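Local atomic coordinates of DNA fragmentation factor 40 KDA subunit (Mus musculus, PDB entry 1V0D), a protein that cuts chromosomal DNA during apoptosis, acting as a caspase-activated endonuclease that fragments DNA and drives chromatin condensation. Residues I264-R269 / T311-E316. Residues are numbered along the deposited sequence; the frame is centred on the assembly and turned at random.
Sequences IIEKKR and TTHKLE
Glu266 reaches across to His313 and shows how one carboxylate side chain can serve both a ring and a backbone. From CB the chain leaves with CG anti to the carbonyl carbon (chi1 -60°) and runs on extended. CG lies over one face of the imidazole, 4.0 Å from the ring centroid of His313 and displaced toward the rim, a CH-pi contact. CD lies nearest the backbone N of His313, and the carboxylate plane is stacked 5° from that of the ring. At the tip, OE1 of Glu266 accepts a weak hydrogen bond from His313 N at 3.2 Å, and the CG2 methyl of Thr312 abuts the same oxygen; OE2 comes within 3.8 Å of Thr311 O, a fellow acceptor. ND1 of His313 donates to Thr311 O at 3.1 Å, near the ring plane. At the ring edge, Ile264 O lies near the plane beside CD2. Ile265 CG1 packs separately on Leu315 CB at 4.2 Å. Phe233 stacks on His313, and NE2 of His313 is hydrogen-bonded to OD2 of Asp262, a magnesium ligand in this His-Me finger nuclease domain. Gripped through both nitrogens, the ring is restrained in rotation, consistent with a second-shell role positioning the metal-binding carboxylate of Asp262.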
loop_
_atom_site.group_PDB
_atom_site.type_symbol
_atom_site.label_atom_id
_atom_site.label_comp_id
_atom_site.label_asym_id
_atom_site.label_seq_id
_atom_site.Cartn_x
_atom_site.Cartn_y
_atom_site.Cartn_z
ATOM N N ILE A 264 -12.752 13.002 4.588
ATOM C CA ILE A 264 -13.414 13.736 3.523
ATOM C C ILE A 264 -12.955 15.187 3.573
ATOM O O ILE A 264 -12.570 15.763 2.560
ATOM C CB ILE A 264 -14.931 13.670 3.662
ATOM C CG1 ILE A 264 -15.370 12.198 3.746
ATOM C CG2 ILE A 264 -15.585 14.358 2.461
ATOM C CD1 ILE A 264 -16.861 11.997 3.904
ATOM N N ILE A 265 -13.015 15.792 4.751
ATOM C CA ILE A 265 -12.522 17.149 4.918
ATOM C C ILE A 265 -11.114 16.844 5.429
ATOM O O ILE A 265 -10.943 16.385 6.563
ATOM C CB ILE A 265 -13.318 17.923 5.989
ATOM C CG1 ILE A 265 -14.789 18.024 5.580
ATOM C CG2 ILE A 265 -12.737 19.312 6.173
ATOM C CD1 ILE A 265 -15.631 18.855 6.534
ATOM N N GLU A 266 -10.116 17.062 4.574
ATOM C CA GLU A 266 -8.723 16.767 4.900
ATOM C C GLU A 266 -8.341 17.233 6.288
ATOM O O GLU A 266 -8.574 18.382 6.661
ATOM C CB GLU A 266 -7.815 17.394 3.860
ATOM C CG GLU A 266 -8.069 16.875 2.471
ATOM C CD GLU A 266 -7.152 17.510 1.447
ATOM O OE1 GLU A 266 -7.312 18.720 1.172
ATOM O OE2 GLU A 266 -6.263 16.799 0.922
ATOM N N LYS A 267 -7.730 16.343 7.056
ATOM C CA LYS A 267 -7.383 16.700 8.411
ATOM C C LYS A 267 -6.147 17.562 8.542
ATOM O O LYS A 267 -6.150 18.544 9.284
ATOM C CB LYS A 267 -7.231 15.445 9.270
ATOM C CG LYS A 267 -5.812 15.047 9.523
ATOM C CD LYS A 267 -5.717 13.867 10.446
ATOM C CE LYS A 267 -4.262 13.458 10.582
ATOM N NZ LYS A 267 -4.111 12.225 11.390
ATOM N N LYS A 268 -5.087 17.208 7.833
ATOM C CA LYS A 268 -3.856 17.983 7.937
ATOM C C LYS A 268 -3.993 19.280 7.161
ATOM O O LYS A 268 -3.650 20.354 7.636
ATOM C CB LYS A 268 -2.680 17.168 7.396
ATOM C CG LYS A 268 -1.305 17.651 7.852
ATOM C CD LYS A 268 -0.253 16.569 7.563
ATOM C CE LYS A 268 1.043 16.767 8.356
ATOM N NZ LYS A 268 1.839 15.494 8.411
ATOM N N ARG A 269 -4.520 19.156 5.956
ATOM C CA ARG A 269 -4.714 20.285 5.071
ATOM C C ARG A 269 -5.702 21.324 5.624
ATOM O O ARG A 269 -5.413 22.517 5.569
ATOM C CB ARG A 269 -5.193 19.758 3.715
ATOM C CG ARG A 269 -5.152 20.747 2.569
ATOM C CD ARG A 269 -3.723 21.061 2.148
ATOM N NE ARG A 269 -3.674 21.811 0.890
ATOM C CZ ARG A 269 -2.587 22.423 0.418
ATOM N NH1 ARG A 269 -1.442 22.381 1.101
ATOM N NH2 ARG A 269 -2.646 23.083 -0.737
ATOM N N THR A 311 -5.439 13.901 -4.247
ATOM C CA THR A 311 -5.555 15.281 -4.690
ATOM C C THR A 311 -6.243 16.051 -3.580
ATOM O O THR A 311 -6.752 15.459 -2.627
ATOM C CB THR A 311 -6.423 15.397 -5.934
ATOM O OG1 THR A 311 -6.114 14.323 -6.826
ATOM C CG2 THR A 311 -6.161 16.726 -6.634
ATOM N N THR A 312 -6.270 17.369 -3.705
ATOM C CA THR A 312 -6.906 18.188 -2.691
ATOM C C THR A 312 -8.406 17.980 -2.674
ATOM O O THR A 312 -9.037 17.915 -3.723
ATOM C CB THR A 312 -6.650 19.675 -2.934
ATOM O OG1 THR A 312 -5.248 19.892 -3.103
ATOM C CG2 THR A 312 -7.135 20.495 -1.745
ATOM N N HIS A 313 -8.960 17.842 -1.472
ATOM C CA HIS A 313 -10.401 17.706 -1.277
ATOM C C HIS A 313 -10.733 19.182 -1.087
ATOM O O HIS A 313 -10.363 19.778 -0.069
ATOM C CB HIS A 313 -10.709 16.941 0.015
ATOM C CG HIS A 313 -10.275 15.507 0.004
ATOM N ND1 HIS A 313 -9.292 15.026 -0.835
ATOM C CD2 HIS A 313 -10.671 14.453 0.756
ATOM C CE1 HIS A 313 -9.104 13.740 -0.601
ATOM N NE2 HIS A 313 -9.929 13.367 0.360
ATOM N N LYS A 314 -11.400 19.789 -2.059
ATOM C CA LYS A 314 -11.703 21.211 -1.958
ATOM C C LYS A 314 -12.812 21.556 -0.949
ATOM O O LYS A 314 -13.630 22.447 -1.191
ATOM C CB LYS A 314 -12.045 21.753 -3.347
ATOM N N LEU A 315 -12.830 20.861 0.186
ATOM C CA LEU A 315 -13.842 21.102 1.206
ATOM C C LEU A 315 -13.323 21.960 2.357
ATOM O O LEU A 315 -12.115 22.121 2.532
ATOM C CB LEU A 315 -14.360 19.779 1.778
ATOM C CG LEU A 315 -15.100 18.736 0.931
ATOM C CD1 LEU A 315 -16.055 19.422 -0.023
ATOM C CD2 LEU A 315 -14.104 17.905 0.173
ATOM N N GLU A 316 -14.255 22.497 3.143
ATOM C CA GLU A 316 -13.941 23.333 4.299
ATOM C C GLU A 316 -14.831 22.963 5.492
ATOM O O GLU A 316 -15.843 22.279 5.336
ATOM C CB GLU A 316 -14.158 24.808 3.958
ATOM C CG GLU A 316 -12.929 25.547 3.475
ATOM C CD GLU A 316 -13.165 27.052 3.371
ATOM O OE1 GLU A 316 -14.004 27.459 2.535
ATOM O OE2 GLU A 316 -12.520 27.824 4.125
#